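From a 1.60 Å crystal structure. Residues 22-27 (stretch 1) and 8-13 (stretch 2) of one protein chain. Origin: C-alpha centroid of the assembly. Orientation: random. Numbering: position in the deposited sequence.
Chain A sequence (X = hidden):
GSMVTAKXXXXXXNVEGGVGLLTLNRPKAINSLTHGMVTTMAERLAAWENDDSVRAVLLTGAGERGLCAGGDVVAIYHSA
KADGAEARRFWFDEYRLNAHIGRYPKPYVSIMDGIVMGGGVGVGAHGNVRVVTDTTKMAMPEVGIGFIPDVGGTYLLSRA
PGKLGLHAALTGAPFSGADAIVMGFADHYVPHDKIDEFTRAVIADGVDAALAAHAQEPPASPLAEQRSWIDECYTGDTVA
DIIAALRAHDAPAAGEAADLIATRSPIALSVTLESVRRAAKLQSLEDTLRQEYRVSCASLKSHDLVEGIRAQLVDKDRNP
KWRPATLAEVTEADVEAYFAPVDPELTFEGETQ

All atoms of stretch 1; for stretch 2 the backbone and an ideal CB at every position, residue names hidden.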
ATOM      1  N   LEU A  22      14.838  -0.011  11.937  1.00 14.44           N
ATOM      2  CA  LEU A  22      13.457   0.053  12.377  1.00 13.82           C
ATOM      3  C   LEU A  22      12.878  -1.333  12.141  1.00 13.52           C
ATOM      4  O   LEU A  22      12.736  -1.730  11.001  1.00 12.85           O
ATOM      5  CB  LEU A  22      12.683   1.116  11.589  1.00 13.56           C
ATOM      6  CG  LEU A  22      13.182   2.538  11.807  1.00 13.73           C
ATOM      7  CD1 LEU A  22      12.506   3.479  10.825  1.00 13.54           C
ATOM      8  CD2 LEU A  22      12.899   2.940  13.257  1.00 14.05           C
ATOM      9  N   THR A  23      12.504  -2.031  13.216  1.00 13.66           N
ATOM     10  CA  THR A  23      11.923  -3.356  13.068  1.00 13.81           C
ATOM     11  C   THR A  23      10.496  -3.327  13.616  1.00 13.26           C
ATOM     12  O   THR A  23      10.257  -3.169  14.807  1.00 13.15           O
ATOM     13  CB  THR A  23      12.775  -4.438  13.761  1.00 15.10           C
ATOM     14  OG1 THR A  23      14.114  -4.324  13.331  1.00 16.29           O
ATOM     15  CG2 THR A  23      12.231  -5.875  13.504  1.00 15.56           C
ATOM     16  N   LEU A  24       9.530  -3.477  12.717  1.00 12.29           N
ATOM     17  CA  LEU A  24       8.135  -3.521  13.121  1.00 12.26           C
ATOM     18  C   LEU A  24       7.952  -4.779  13.990  1.00 12.79           C
ATOM     19  O   LEU A  24       8.500  -5.821  13.647  1.00 13.46           O
ATOM     20  CB  LEU A  24       7.238  -3.651  11.905  1.00 11.56           C
ATOM     21  CG  LEU A  24       7.390  -2.523  10.906  1.00 11.05           C
ATOM     22  CD1 LEU A  24       6.422  -2.751   9.792  1.00 10.72           C
ATOM     23  CD2 LEU A  24       7.159  -1.158  11.552  1.00 11.04           C
ATOM     24  N   ASN A  25       7.259  -4.662  15.124  1.00 13.20           N
ATOM     25  CA  ASN A  25       7.331  -5.740  16.135  1.00 13.84           C
ATOM     26  C   ASN A  25       5.986  -6.006  16.796  1.00 14.00           C
ATOM     27  O   ASN A  25       5.856  -5.936  18.020  1.00 14.36           O
ATOM     28  CB  ASN A  25       8.418  -5.418  17.176  1.00 14.47           C
ATOM     29  CG  ASN A  25       8.660  -6.551  18.148  1.00 15.27           C
ATOM     30  OD1 ASN A  25       8.641  -7.743  17.766  1.00 15.71           O
ATOM     31  ND2 ASN A  25       8.830  -6.208  19.418  1.00 15.93           N
ATOM     32  N   ARG A  26       5.010  -6.382  15.989  1.00 13.73           N
ATOM     33  CA  ARG A  26       3.776  -6.997  16.470  1.00 14.14           C
ATOM     34  C   ARG A  26       3.569  -8.285  15.661  1.00 13.91           C
ATOM     35  O   ARG A  26       2.630  -8.407  14.877  1.00 13.16           O
ATOM     36  CB  ARG A  26       2.603  -6.046  16.319  1.00 14.36           C
ATOM     37  CG  ARG A  26       2.852  -4.677  16.955  1.00 15.18           C
ATOM     38  CD  ARG A  26       1.589  -3.956  17.378  1.00 16.52           C
ATOM     39  NE  ARG A  26       0.555  -3.989  16.388  1.00 17.84           N
ATOM     40  CZ  ARG A  26      -0.752  -3.940  16.624  1.00 18.37           C
ATOM     41  NH1 ARG A  26      -1.581  -3.968  15.587  1.00 17.63           N
ATOM     42  NH2 ARG A  26      -1.228  -3.785  17.862  1.00 20.49           N
ATOM     43  N   PRO A  27       4.479  -9.247  15.827  1.00 14.43           N
ATOM     44  CA  PRO A  27       4.405 -10.388  14.884  1.00 14.73           C
ATOM     45  C   PRO A  27       3.122 -11.239  14.957  1.00 15.44           C
ATOM     46  O   PRO A  27       2.736 -11.827  13.942  1.00 15.56           O
ATOM     47  CB  PRO A  27       5.639 -11.209  15.233  1.00 15.40           C
ATOM     48  CG  PRO A  27       6.016 -10.801  16.602  1.00 15.68           C
ATOM     49  CD  PRO A  27       5.666  -9.324  16.681  1.00 15.07           C
ATOM     50  N   UNK A   8       5.775  -4.578  25.555  1.00 31.37           N
ATOM     51  CA  UNK A   8       6.376  -4.796  24.209  1.00 29.36           C
ATOM     52  C   UNK A   8       6.660  -3.465  23.528  1.00 27.78           C
ATOM     53  O   UNK A   8       5.853  -2.530  23.624  1.00 30.23           O
ATOM     54  CB  UNK A   8       5.452  -5.639  23.328  1.00 29.36           C
ATOM     55  N   UNK A   9       7.803  -3.377  22.867  1.00 23.94           N
ATOM     56  CA  UNK A   9       8.099  -2.228  22.043  1.00 21.54           C
ATOM     57  C   UNK A   9       7.605  -2.569  20.644  1.00 18.80           C
ATOM     58  O   UNK A   9       8.190  -3.427  19.992  1.00 18.28           O
ATOM     59  CB  UNK A   9       9.589  -1.880  22.059  1.00 21.54           C
ATOM     60  N   UNK A  10       6.551  -1.907  20.202  1.00 16.63           N
ATOM     61  CA  UNK A  10       5.924  -2.284  18.911  1.00 15.12           C
ATOM     62  C   UNK A  10       6.763  -1.922  17.696  1.00 14.50           C
ATOM     63  O   UNK A  10       6.502  -2.425  16.562  1.00 13.33           O
ATOM     64  CB  UNK A  10       4.557  -1.610  18.781  1.00 15.12           C
ATOM     65  N   UNK A  11       7.753  -1.053  17.893  1.00 14.30           N
ATOM     66  CA  UNK A  11       8.833  -0.879  16.872  1.00 14.23           C
ATOM     67  C   UNK A  11      10.152  -0.995  17.634  1.00 15.10           C
ATOM     68  O   UNK A  11      10.399  -0.209  18.573  1.00 15.56           O
ATOM     69  CB  UNK A  11       8.732   0.458  16.136  1.00 14.23           C
ATOM     70  N   UNK A  12      10.995  -1.943  17.238  1.00 15.26           N
ATOM     71  CA  UNK A  12      12.331  -2.047  17.794  1.00 16.27           C
ATOM     72  C   UNK A  12      13.286  -1.118  17.037  1.00 16.30           C
ATOM     73  O   UNK A  12      13.303  -1.093  15.809  1.00 15.64           O
ATOM     74  CB  UNK A  12      12.824  -3.494  17.738  1.00 16.27           C
ATOM     75  N   UNK A  13      14.055  -0.336  17.801  1.00 17.26           N
ATOM     76  CA  UNK A  13      14.946   0.673  17.233  1.00 17.87           C
ATOM     77  C   UNK A  13      16.384   0.459  17.694  1.00 19.56           C
ATOM     78  O   UNK A  13      16.641   0.248  18.895  1.00 19.64           O
ATOM     79  CB  UNK A  13      14.475   2.077  17.618  1.00 17.87           C
TER

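Stretch 2 runs antiparallel to stretch 1, with position 12 opposite Thr 23 and position 10 opposite Asn 25.

At position 8 CA-to-CB points toward stretch 1, and the ideal CB lies 5.2 Å from Asn 25 ND2. The carbonyl O of Asn 25 is an acceptor within reach of a side chain of moderate length, so a donor such as Asn, Gln or Lys would suit. The residue is Asn 8. Its ND2 donates to Asn 25 O at 2.9 Å, and two waters link its OD1 to the Asn 25 amide, one through ND2 and the other through OD1.

Position 9 directs its CB sideways, and stretch 1 offers this side chain little; many residues, polar ones especially, would fit. The backbone does the work, since Asn 25 ND2 donates to the carbonyl O of residue 9 at 2.9 Å. The residue is Glu 9, whose side chain ends leading away from stretch 1.

Position 10 has phi/psi of -71/-16, unlike the extended residues that follow. Its carbonyl O accepts from Asn 25 N at 2.8 Å, while its CB, directed sideways, lies 4.0 Å from Arg 26 CG. The nearby arginine favours an acidic or polar side chain, Asp, Asn or Glu among them. Asp 10 occupies the site. Its OD1 accepts from Asn 8 ND2 at 2.9 Å, tying down the same amide that reaches Asn 25, and its OD2 meets Arg 26 NH2 through a bridging water.

Position 11 is extended and pairs with Leu 24, its CB on the sheet face that carries Leu 22 and Leu 24. Two leucines call for an apolar partner: Val, Ile or Leu. Val 11 spans both, with CG1 4.2 Å from Leu 22 CD2 and CG2 4.4 Å from Leu 24 CD2.

Position 12 forms the hydrogen-bonded pair with Thr 23: its N donates to Thr 23 O at 2.8 Å, and its O accepts from Thr 23 N at 2.9 Å. The CB shares a face with Thr 23 and lies 4.8 Å from Asn 25 CB, so Leu, Ile, Thr or a longer chain could cover both. Leu 12 does so, its CG 3.7 Å from Asn 25 ND2.

Position 13 returns to the leucine face, its CB 4.7 Å from Leu 22 CD2, where a beta-branched or other apolar residue suits. Val 13 brings CG2 to 4.1 Å from Leu 22 CD2.

Stretch 2 (8-13) NEDVLV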
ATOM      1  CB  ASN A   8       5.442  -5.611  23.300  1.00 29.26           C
ATOM      2  CG  ASN A   8       6.141  -6.130  22.045  1.00 28.46           C
ATOM      3  OD1 ASN A   8       7.005  -7.020  22.117  1.00 29.07           O
ATOM      4  ND2 ASN A   8       5.766  -5.582  20.884  1.00 25.48           N
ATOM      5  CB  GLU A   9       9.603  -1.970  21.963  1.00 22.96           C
ATOM      6  CG  GLU A   9      10.240  -1.530  23.265  1.00 24.20           C
ATOM      7  CD  GLU A   9       9.913  -0.099  23.627  1.00 25.26           C
ATOM      8  OE1 GLU A   9       9.366   0.614  22.782  1.00 25.88           O
ATOM      9  OE2 GLU A   9      10.212   0.293  24.775  1.00 26.46           O
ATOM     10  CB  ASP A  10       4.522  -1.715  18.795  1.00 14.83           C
ATOM     11  CG  ASP A  10       3.555  -2.342  19.786  1.00 15.54           C
ATOM     12  OD1 ASP A  10       3.858  -3.432  20.342  1.00 16.09           O
ATOM     13  OD2 ASP A  10       2.456  -1.787  19.965  1.00 15.68           O
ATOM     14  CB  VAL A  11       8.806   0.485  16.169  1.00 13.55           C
ATOM     15  CG1 VAL A  11       9.953   0.606  15.170  1.00 13.54           C
ATOM     16  CG2 VAL A  11       7.479   0.745  15.520  1.00 12.90           C
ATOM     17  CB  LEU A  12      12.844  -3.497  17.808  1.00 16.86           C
ATOM     18  CG  LEU A  12      11.975  -4.542  18.492  1.00 17.57           C
ATOM     19  CD1 LEU A  12      12.419  -5.939  18.057  1.00 18.01           C
ATOM     20  CD2 LEU A  12      12.096  -4.399  20.000  1.00 18.19           C
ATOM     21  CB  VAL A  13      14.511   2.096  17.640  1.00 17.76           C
ATOM     22  CG1 VAL A  13      15.458   3.161  17.067  1.00 18.16           C
ATOM     23  CG2 VAL A  13      13.048   2.341  17.293  1.00 17.22           C
TER
HETATM   24  O   HOH W   1       9.876  -8.027  21.602  1.00 34.86           O
HETATM   25  O   HOH W   2       7.089  -9.043  20.023  1.00 39.75           O
HETATM   26  O   HOH W   3       0.188  -3.372  20.390  1.00 25.43           O
HETATM   27  O   HOH W   4      15.493  -2.642  15.099  1.00 20.86           O
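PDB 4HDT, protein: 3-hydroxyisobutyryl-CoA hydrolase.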